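Ulvan Lyase-PL25 (Pseudoalteromonas sp. PLSV, PDB 5UAM) cleaves ulvan, the main cell-wall polysaccharide of green seaweeds of the Ulvales, as a polysaccharide lyase with a beta-propeller fold. Local coordinates at residues Gly120-Asn125 with His135-His140; Asn128-Thr133 with Arg185-Tyr190; Thr159-Tyr164 with Phe179-His184. One frame throughout, in Å; residues are numbered along the deposited sequence.

Contact 1: Gly120-Asn125 with His135-His140; sequences GGQASN and HGANKH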
loop_
_atom_site.group_PDB
_atom_site.type_symbol
_atom_site.label_atom_id
_atom_site.label_comp_id
_atom_site.label_asym_id
_atom_site.label_seq_id
_atom_site.Cartn_x
_atom_site.Cartn_y
_atom_site.Cartn_z
ATOM N N GLY A 120 0.309 -15.226 0.713
ATOM C CA GLY A 120 1.413 -16.057 0.260
ATOM C C GLY A 120 1.041 -17.454 -0.198
ATOM O O GLY A 120 1.939 -18.249 -0.516
ATOM N N GLY A 121 -0.242 -17.787 -0.242
ATOM C CA GLY A 121 -0.651 -19.125 -0.623
ATOM C C GLY A 121 -0.300 -20.161 0.432
ATOM O O GLY A 121 0.142 -19.852 1.538
ATOM N N GLN A 122 -0.495 -21.421 0.066
ATOM C CA GLN A 122 -0.228 -22.526 0.966
ATOM C C GLN A 122 0.081 -23.760 0.127
ATOM O O GLN A 122 0.011 -23.725 -1.104
ATOM C CB GLN A 122 -1.408 -22.763 1.916
ATOM C CG GLN A 122 -2.722 -23.043 1.215
ATOM C CD GLN A 122 -3.719 -21.910 1.326
ATOM O OE1 GLN A 122 -3.998 -21.404 2.430
ATOM N NE2 GLN A 122 -4.288 -21.513 0.189
ATOM N N ALA A 123 0.414 -24.855 0.812
ATOM C CA ALA A 123 0.831 -26.069 0.112
ATOM C C ALA A 123 -0.233 -26.589 -0.848
ATOM O O ALA A 123 0.103 -27.240 -1.844
ATOM C CB ALA A 123 1.216 -27.163 1.108
ATOM N N SER A 124 -1.522 -26.371 -0.559
ATOM C CA SER A 124 -2.557 -26.919 -1.422
ATOM C C SER A 124 -2.534 -26.300 -2.805
ATOM O O SER A 124 -3.064 -26.905 -3.746
ATOM C CB SER A 124 -3.943 -26.726 -0.799
ATOM O OG SER A 124 -4.261 -25.358 -0.679
ATOM N N ASN A 125 -1.877 -25.156 -2.970
ATOM C CA ASN A 125 -1.842 -24.463 -4.240
ATOM C C ASN A 125 -0.733 -24.956 -5.152
ATOM O O ASN A 125 -0.780 -24.677 -6.360
ATOM C CB ASN A 125 -1.632 -22.978 -4.006
ATOM C CG ASN A 125 -2.773 -22.352 -3.244
ATOM O OD1 ASN A 125 -2.592 -21.886 -2.131
ATOM N ND2 ASN A 125 -3.948 -22.345 -3.831
ATOM N N HIS A 135 -0.496 -18.590 4.258
ATOM C CA HIS A 135 -1.860 -19.045 3.989
ATOM C C HIS A 135 -2.586 -18.019 3.142
ATOM O O HIS A 135 -2.199 -16.856 3.077
ATOM C CB HIS A 135 -2.661 -19.372 5.251
ATOM C CG HIS A 135 -2.647 -18.299 6.286
ATOM N ND1 HIS A 135 -2.371 -18.567 7.611
ATOM C CD2 HIS A 135 -2.888 -16.969 6.210
ATOM C CE1 HIS A 135 -2.450 -17.446 8.308
ATOM N NE2 HIS A 135 -2.763 -16.461 7.483
ATOM N N GLY A 136 -3.641 -18.479 2.471
ATOM C CA GLY A 136 -4.483 -17.587 1.711
ATOM C C GLY A 136 -3.995 -17.398 0.296
ATOM O O GLY A 136 -2.996 -16.715 0.053
ATOM N N ALA A 137 -4.733 -17.974 -0.645
ATOM C CA ALA A 137 -4.438 -17.822 -2.059
ATOM C C ALA A 137 -4.807 -16.427 -2.532
ATOM O O ALA A 137 -5.922 -15.939 -2.284
ATOM C CB ALA A 137 -5.239 -18.844 -2.856
ATOM N N ASN A 138 -3.889 -15.808 -3.251
ATOM C CA ASN A 138 -4.133 -14.506 -3.852
ATOM C C ASN A 138 -5.120 -14.646 -5.007
ATOM O O ASN A 138 -5.023 -15.566 -5.824
ATOM C CB ASN A 138 -2.809 -13.908 -4.320
ATOM C CG ASN A 138 -2.783 -12.385 -4.269
ATOM O OD1 ASN A 138 -3.413 -11.748 -3.407
ATOM N ND2 ASN A 138 -2.014 -11.792 -5.186
ATOM N N LYS A 139 -6.053 -13.705 -5.089
ATOM C CA LYS A 139 -7.239 -13.834 -5.930
ATOM C C LYS A 139 -7.479 -12.565 -6.731
ATOM O O LYS A 139 -6.955 -11.489 -6.440
ATOM C CB LYS A 139 -8.475 -14.146 -5.093
ATOM C CG LYS A 139 -8.466 -15.543 -4.513
ATOM C CD LYS A 139 -9.562 -15.729 -3.463
ATOM C CE LYS A 139 -9.575 -17.143 -2.936
ATOM N NZ LYS A 139 -10.111 -18.099 -3.970
ATOM N N HIS A 140 -8.318 -12.710 -7.760
ATOM C CA HIS A 140 -8.574 -11.630 -8.705
ATOM C C HIS A 140 -10.025 -11.754 -9.131
ATOM O O HIS A 140 -10.416 -12.771 -9.716
ATOM C CB HIS A 140 -7.637 -11.772 -9.898
ATOM C CG HIS A 140 -7.877 -10.815 -11.023
ATOM N ND1 HIS A 140 -7.367 -11.036 -12.289
ATOM C CD2 HIS A 140 -8.556 -9.647 -11.087
ATOM C CE1 HIS A 140 -7.722 -10.040 -13.081
ATOM N NE2 HIS A 140 -8.442 -9.188 -12.374
#

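Contact 2: Asn128-Thr133 with Arg185-Tyr190; sequences NPLGNT and RSDWVY. With EDO (1,2-ethanediol), chain J.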
loop_
_atom_site.group_PDB
_atom_site.type_symbol
_atom_site.label_atom_id
_atom_site.label_comp_id
_atom_site.label_asym_id
_atom_site.label_seq_id
_atom_site.Cartn_x
_atom_site.Cartn_y
_atom_site.Cartn_z
ATOM N N ASN A 128 5.628 -23.414 -4.525
ATOM C CA ASN A 128 5.939 -22.044 -4.927
ATOM C C ASN A 128 7.385 -21.993 -5.417
ATOM O O ASN A 128 8.308 -22.249 -4.638
ATOM C CB ASN A 128 5.775 -21.150 -3.715
ATOM C CG ASN A 128 6.088 -19.701 -3.995
ATOM O OD1 ASN A 128 6.434 -19.327 -5.110
ATOM N ND2 ASN A 128 5.936 -18.865 -2.972
ATOM N N PRO A 129 7.631 -21.706 -6.700
ATOM C CA PRO A 129 9.007 -21.774 -7.213
ATOM C C PRO A 129 9.837 -20.538 -6.925
ATOM O O PRO A 129 11.055 -20.573 -7.161
ATOM C CB PRO A 129 8.804 -21.930 -8.718
ATOM C CG PRO A 129 7.550 -21.200 -8.987
ATOM C CD PRO A 129 6.662 -21.372 -7.756
ATOM N N LEU A 130 9.236 -19.481 -6.388
ATOM C CA LEU A 130 9.929 -18.226 -6.164
ATOM C C LEU A 130 9.856 -17.767 -4.723
ATOM O O LEU A 130 10.267 -16.636 -4.422
ATOM C CB LEU A 130 9.407 -17.146 -7.106
ATOM C CG LEU A 130 9.695 -17.375 -8.586
ATOM C CD1 LEU A 130 9.003 -16.307 -9.395
ATOM C CD2 LEU A 130 11.186 -17.354 -8.874
ATOM N N GLY A 131 9.414 -18.629 -3.821
ATOM C CA GLY A 131 9.355 -18.228 -2.435
ATOM C C GLY A 131 8.788 -19.323 -1.569
ATOM O O GLY A 131 8.606 -20.465 -2.003
ATOM N N ASN A 132 8.532 -18.948 -0.317
ATOM C CA ASN A 132 7.837 -19.803 0.637
ATOM C C ASN A 132 6.367 -19.388 0.698
ATOM O O ASN A 132 5.903 -18.520 -0.045
ATOM C CB ASN A 132 8.558 -19.796 1.996
ATOM C CG ASN A 132 8.518 -18.440 2.706
ATOM O OD1 ASN A 132 8.330 -17.406 2.097
ATOM N ND2 ASN A 132 8.695 -18.470 4.024
ATOM N N THR A 133 5.608 -20.051 1.568
ATOM C CA THR A 133 4.166 -19.850 1.645
ATOM C C THR A 133 3.756 -19.569 3.085
ATOM O O THR A 133 4.557 -19.657 4.021
ATOM C CB THR A 133 3.410 -21.079 1.122
ATOM O OG1 THR A 133 3.643 -22.199 1.979
ATOM C CG2 THR A 133 3.863 -21.432 -0.287
ATOM N N ARG A 185 10.296 -15.251 2.519
ATOM C CA ARG A 185 11.495 -15.714 1.849
ATOM C C ARG A 185 11.136 -15.956 0.388
ATOM O O ARG A 185 11.139 -17.077 -0.124
ATOM C CB ARG A 185 12.074 -16.922 2.575
ATOM C CG ARG A 185 12.537 -16.516 3.971
ATOM C CD ARG A 185 13.199 -17.635 4.749
ATOM N NE ARG A 185 13.903 -17.091 5.901
ATOM C CZ ARG A 185 14.737 -17.782 6.664
ATOM N NH1 ARG A 185 14.982 -19.065 6.405
ATOM N NH2 ARG A 185 15.335 -17.184 7.681
ATOM N N SER A 186 10.834 -14.838 -0.278
ATOM C CA SER A 186 10.269 -14.863 -1.612
ATOM C C SER A 186 10.768 -13.674 -2.409
ATOM O O SER A 186 11.030 -12.598 -1.861
ATOM C CB SER A 186 8.738 -14.758 -1.571
ATOM O OG SER A 186 8.164 -15.772 -0.761
ATOM N N ASP A 187 10.859 -13.867 -3.715
ATOM C CA ASP A 187 11.132 -12.737 -4.590
ATOM C C ASP A 187 9.913 -11.824 -4.667
ATOM O O ASP A 187 8.772 -12.244 -4.465
ATOM C CB ASP A 187 11.416 -13.208 -6.012
ATOM C CG ASP A 187 12.749 -13.948 -6.177
ATOM O OD1 ASP A 187 13.497 -14.229 -5.204
ATOM O OD2 ASP A 187 13.040 -14.277 -7.352
ATOM N N TRP A 188 10.159 -10.554 -4.976
ATOM C CA TRP A 188 9.107 -9.647 -5.430
ATOM C C TRP A 188 9.077 -9.676 -6.944
ATOM O O TRP A 188 10.131 -9.742 -7.591
ATOM C CB TRP A 188 9.312 -8.220 -4.927
ATOM C CG TRP A 188 8.925 -8.081 -3.492
ATOM C CD1 TRP A 188 9.563 -8.641 -2.428
ATOM C CD2 TRP A 188 7.796 -7.394 -2.968
ATOM N NE1 TRP A 188 8.911 -8.329 -1.267
ATOM C CE2 TRP A 188 7.833 -7.551 -1.567
ATOM C CE3 TRP A 188 6.768 -6.647 -3.541
ATOM C CZ2 TRP A 188 6.872 -6.980 -0.726
ATOM C CZ3 TRP A 188 5.788 -6.071 -2.667
ATOM C CH2 TRP A 188 5.875 -6.251 -1.303
ATOM N N VAL A 189 7.870 -9.637 -7.491
ATOM C CA VAL A 189 7.646 -9.870 -8.905
ATOM C C VAL A 189 6.593 -8.902 -9.422
ATOM O O VAL A 189 5.858 -8.268 -8.663
ATOM C CB VAL A 189 7.151 -11.304 -9.174
ATOM C CG1 VAL A 189 8.103 -12.345 -8.597
ATOM C CG2 VAL A 189 5.749 -11.485 -8.602
ATOM N N TYR A 190 6.468 -8.869 -10.738
ATOM C CA TYR A 190 5.237 -8.401 -11.357
ATOM C C TYR A 190 4.709 -9.440 -12.331
ATOM O O TYR A 190 5.449 -10.277 -12.851
ATOM C CB TYR A 190 5.414 -7.052 -12.067
ATOM C CG TYR A 190 6.328 -7.072 -13.276
ATOM C CD1 TYR A 190 5.867 -7.459 -14.522
ATOM C CD2 TYR A 190 7.663 -6.682 -13.182
ATOM C CE1 TYR A 190 6.696 -7.467 -15.636
ATOM C CE2 TYR A 190 8.492 -6.685 -14.287
ATOM C CZ TYR A 190 8.014 -7.073 -15.523
ATOM O OH TYR A 190 8.866 -7.064 -16.613
HETATM C C1 EDO J . 14.125 -17.613 -6.485
HETATM O O1 EDO J . 14.983 -16.658 -5.840
HETATM C C2 EDO J . 14.763 -18.996 -6.429
HETATM O O2 EDO J . 14.977 -19.358 -5.060
#

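Contact 3: Thr159-Tyr164 with Phe179-His184; sequences TPFGTY and FRHGAH. With ZN (zinc ion), chain D; PO4 (phosphate ion), chain E.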
loop_
_atom_site.group_PDB
_atom_site.type_symbol
_atom_site.label_atom_id
_atom_site.label_comp_id
_atom_site.label_asym_id
_atom_site.label_seq_id
_atom_site.Cartn_x
_atom_site.Cartn_y
_atom_site.Cartn_z
ATOM N N THR A 159 -0.842 -15.836 -9.962
ATOM C CA THR A 159 -0.355 -16.899 -9.095
ATOM C C THR A 159 -1.035 -16.807 -7.726
ATOM O O THR A 159 -1.245 -15.706 -7.200
ATOM C CB THR A 159 1.166 -16.888 -8.931
ATOM O OG1 THR A 159 1.514 -17.946 -8.027
ATOM C CG2 THR A 159 1.702 -15.548 -8.383
ATOM N N PRO A 160 -1.385 -17.940 -7.109
ATOM C CA PRO A 160 -1.938 -17.867 -5.750
ATOM C C PRO A 160 -0.920 -17.448 -4.715
ATOM O O PRO A 160 -1.307 -17.035 -3.609
ATOM C CB PRO A 160 -2.415 -19.295 -5.487
ATOM C CG PRO A 160 -1.566 -20.143 -6.401
ATOM C CD PRO A 160 -1.387 -19.311 -7.633
ATOM N N PHE A 161 0.369 -17.550 -5.031
ATOM C CA PHE A 161 1.442 -17.246 -4.080
ATOM C C PHE A 161 1.726 -15.756 -4.177
ATOM O O PHE A 161 2.657 -15.302 -4.853
ATOM C CB PHE A 161 2.696 -18.047 -4.421
ATOM C CG PHE A 161 2.468 -19.507 -4.480
ATOM C CD1 PHE A 161 2.112 -20.201 -3.344
ATOM C CD2 PHE A 161 2.582 -20.199 -5.677
ATOM C CE1 PHE A 161 1.872 -21.554 -3.390
ATOM C CE2 PHE A 161 2.341 -21.544 -5.732
ATOM C CZ PHE A 161 1.993 -22.233 -4.588
ATOM N N GLY A 162 0.913 -14.976 -3.488
ATOM C CA GLY A 162 1.036 -13.530 -3.536
ATOM C C GLY A 162 0.618 -12.854 -2.238
ATOM O O GLY A 162 -0.301 -13.305 -1.550
ATOM N N THR A 163 1.325 -11.787 -1.892
ATOM C CA THR A 163 0.974 -10.862 -0.819
ATOM C C THR A 163 1.300 -9.464 -1.332
ATOM O O THR A 163 2.299 -9.271 -2.030
ATOM C CB THR A 163 1.840 -11.052 0.475
ATOM O OG1 THR A 163 1.979 -12.435 0.851
ATOM C CG2 THR A 163 1.223 -10.314 1.656
ATOM N N TYR A 164 0.503 -8.474 -0.934
ATOM C CA TYR A 164 0.811 -7.049 -1.137
ATOM C C TYR A 164 0.596 -6.571 -2.572
ATOM O O TYR A 164 1.507 -6.014 -3.211
ATOM C CB TYR A 164 2.199 -6.674 -0.630
ATOM C CG TYR A 164 2.464 -6.944 0.821
ATOM C CD1 TYR A 164 1.672 -6.388 1.807
ATOM C CD2 TYR A 164 3.520 -7.752 1.214
ATOM C CE1 TYR A 164 1.956 -6.604 3.126
ATOM C CE2 TYR A 164 3.803 -7.984 2.516
ATOM C CZ TYR A 164 3.024 -7.419 3.474
ATOM O OH TYR A 164 3.309 -7.632 4.800
ATOM N N PHE A 179 3.716 -7.656 -6.540
ATOM C CA PHE A 179 3.441 -8.344 -5.288
ATOM C C PHE A 179 4.665 -9.151 -4.876
ATOM O O PHE A 179 5.593 -9.381 -5.668
ATOM C CB PHE A 179 2.211 -9.264 -5.392
ATOM C CG PHE A 179 2.287 -10.267 -6.502
ATOM C CD1 PHE A 179 1.897 -9.941 -7.795
ATOM C CD2 PHE A 179 2.728 -11.558 -6.267
ATOM C CE1 PHE A 179 1.966 -10.863 -8.826
ATOM C CE2 PHE A 179 2.796 -12.480 -7.289
ATOM C CZ PHE A 179 2.403 -12.140 -8.575
ATOM N N ARG A 180 4.655 -9.577 -3.614
ATOM C CA ARG A 180 5.619 -10.556 -3.123
ATOM C C ARG A 180 5.133 -11.955 -3.468
ATOM O O ARG A 180 3.996 -12.314 -3.160
ATOM C CB ARG A 180 5.773 -10.409 -1.618
ATOM C CG ARG A 180 6.832 -11.318 -0.996
ATOM C CD ARG A 180 6.989 -11.149 0.498
ATOM N NE ARG A 180 5.793 -11.604 1.209
ATOM C CZ ARG A 180 5.528 -11.299 2.476
ATOM N NH1 ARG A 180 6.370 -10.549 3.186
ATOM N NH2 ARG A 180 4.400 -11.738 3.017
ATOM N N HIS A 181 5.984 -12.751 -4.112
ATOM C CA HIS A 181 5.576 -14.060 -4.636
ATOM C C HIS A 181 5.684 -15.148 -3.561
ATOM O O HIS A 181 6.422 -16.131 -3.673
ATOM C CB HIS A 181 6.400 -14.393 -5.879
ATOM C CG HIS A 181 5.860 -15.495 -6.744
ATOM N ND1 HIS A 181 5.811 -16.811 -6.342
ATOM C CD2 HIS A 181 5.477 -15.495 -8.047
ATOM C CE1 HIS A 181 5.375 -17.564 -7.339
ATOM N NE2 HIS A 181 5.143 -16.785 -8.380
ATOM N N GLY A 182 4.935 -14.922 -2.469
ATOM C CA GLY A 182 4.920 -15.836 -1.348
ATOM C C GLY A 182 4.981 -15.105 -0.027
ATOM O O GLY A 182 4.529 -13.957 0.056
ATOM N N ALA A 183 5.534 -15.772 0.984
ATOM C CA ALA A 183 5.751 -15.168 2.295
ATOM C C ALA A 183 7.138 -14.517 2.350
ATOM O O ALA A 183 7.642 -14.078 1.318
ATOM C CB ALA A 183 5.512 -16.219 3.376
ATOM N N HIS A 184 7.761 -14.393 3.531
ATOM C CA HIS A 184 8.967 -13.559 3.635
ATOM C C HIS A 184 10.060 -13.954 2.670
ATOM O O HIS A 184 10.769 -13.089 2.128
ATOM C CB HIS A 184 9.574 -13.659 5.014
ATOM C CG HIS A 184 8.828 -12.892 6.031
ATOM N ND1 HIS A 184 9.399 -12.488 7.216
ATOM C CD2 HIS A 184 7.551 -12.457 6.047
ATOM C CE1 HIS A 184 8.490 -11.836 7.923
ATOM N NE2 HIS A 184 7.367 -11.797 7.234
HETATM ZN ZN ZN D . 11.325 -12.670 7.934
HETATM P P PO4 E . 4.365 -10.255 6.557
HETATM O O1 PO4 E . 5.040 -10.911 7.745
HETATM O O2 PO4 E . 5.365 -9.609 5.688
HETATM O O3 PO4 E . 3.440 -9.218 7.148
HETATM O O4 PO4 E . 3.627 -11.342 5.782
#

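Contact 1: Gly120-Asn125 with His135-His140
The N-H of G136 sits above the plane of the Q122 amide, 48° out of it, at OE1. At the other end, NE2 donates to N125 OD1, 27° out of that plane. The bond to OE1 is nearly straight, with G136 N 2.9 Å from Q122 OE1. Q122 N also donates to N125 OD1, in the plane of the N125 side-chain carbonyl, on a lone pair of OD1. Two N-H groups of Q122 therefore grip N125 OD1. N125 ND2 lies 3.9 Å from A137 CB.

Q122 CG stands between its own N and carbonyl carbon (chi1 58°); the chain then bends at chi2, and its amide ends up beside G136. Backbone pairing adds one bond, G121 N to G136 O at 3.0 Å. Q122 NE2 also binds E86 OE1, which takes the N-H of A137 as well. H135 CB lies near Q122 OE1, and H135 NE2 bonds D97 OD2.

The contact pins a long loop of the beta-propeller to itself. The loop joins strands 112-116 and 139-143 of one four-stranded antiparallel sheet. Beside it, G120 and N138 bond through the backbone to G162 and P160, in the link between strands 152-154 and 165-169.

Contact 2: Asn128-Thr133 with Arg185-Tyr190
L130 O is approached by two groups of the facing segment. The N-H of D187 makes the stronger bond, 2.9 Å from D187 N to L130 O. The CA-H of S186 adds a weaker contact, with S186 CA 3.3 Å from the same L130 O. This is a loop-to-loop contact of the beta-propeller, at the start of strand 188-193. The long loop before strand 139-143 lies on the turn that leads into strand 188-193, in the next sheet.

At the other end, N132 clasps R185. The N-H of R185 reaches the amide oxygen from above its plane, with R185 N 2.9 Å from N132 OD1. N132 CG stands between its own N and carbonyl carbon (chi1 66°), which sets CG on the side of R185. The N-H of N132 is shared between two weak bonds, one to S186 OG and one to R185 O.

G131 sits between these ends, with G131 CA 3.2 Å from S186 OG. A beta carbon at G131 would run into that hydroxyl. S186 OG has its stronger partner in A183 O.

The loop also holds its own shape. N128 OD1 accepts from L130 N, which makes an Asx turn, and N128 ND2 donates to N132 O. N128 ND2 bonds to H181 O too.

The charged ends face other partners. R185 forms a salt bridge with D244 and also bonds C242 O, beside the zinc site. D187 is held by H209 and S205, and its OD1 takes a bond from a 1,2-ethanediol. The apolar touch is small: L130 CD1 lies 4.1 Å from V189 CG1.

Contact 3: Thr159-Tyr164 with Phe179-His184
T163 and R180 form an antiparallel hydrogen-bonded pair where strand 175-180 of the beta-propeller ends. Both backbone bonds are sound: T163 N to R180 O, and R180 N to T163 O at 2.9 Å. The CA-H of G162 also points at R180 O.

The packing is tight on the F179 side. T159 CG2 packs close to the ring, 3.4 Å from F179 CE2. F161 O lies over one face of the H181 ring, offset toward the rim. T159 OG1 accepts from F161 N, an ST turn that shapes this bend.

The Y164 end is more open: Y164 and H184 are partly exposed, and a phosphate, probably from the crystallisation liquor, is bound there. R180 extends from the backbone with CG anti to its N (chi1 -176°) and bends at chi3. Its NE and T163 OG1 reach G182 O from opposite faces of the carbonyl plane. One face of the guanidinium meets Y164 CE2, while A183 C and H184 N lie over the opposite face. R180 NH1 donates to phosphate O2 and NH2 to O4, the latter 2.9 Å from R180 NH2. An alanine here would probably leave G182 O without its NE donor, the phosphate without two bonds, and Y164 without its guanidinium neighbour.

Y164 is probably the proton acceptor and H99 the proton donor, and R180 and H184 probably bind substrate. H99 lies beside Y164 and also bonds the phosphate. H240, C242 and H254 share the zinc with H184, and H184 ND1 sits 2.1 Å from the metal.

Overall arrangement
The three contacts cluster on one side of the beta-propeller. The centre of contact 3 lies about 8 Å from that of contact 1 and about 6 Å from that of contact 2. The centres of contacts 1 and 2 are about 12 Å apart. Along the chain, contact 1 closes before contact 3 opens. Contact 2 crosses contact 1, and contact 3 is nested inside the span of contact 2. The loop between strands 112-116 and 139-143 supplies segments to contacts 1 and 2. Contacts 2 and 3 reach neighbouring strands of one sheet, 188-193 and 175-180. The loop of one sheet thus packs against the next sheet, beside the probable catalytic tyrosine and substrate-binding residues and the zinc site.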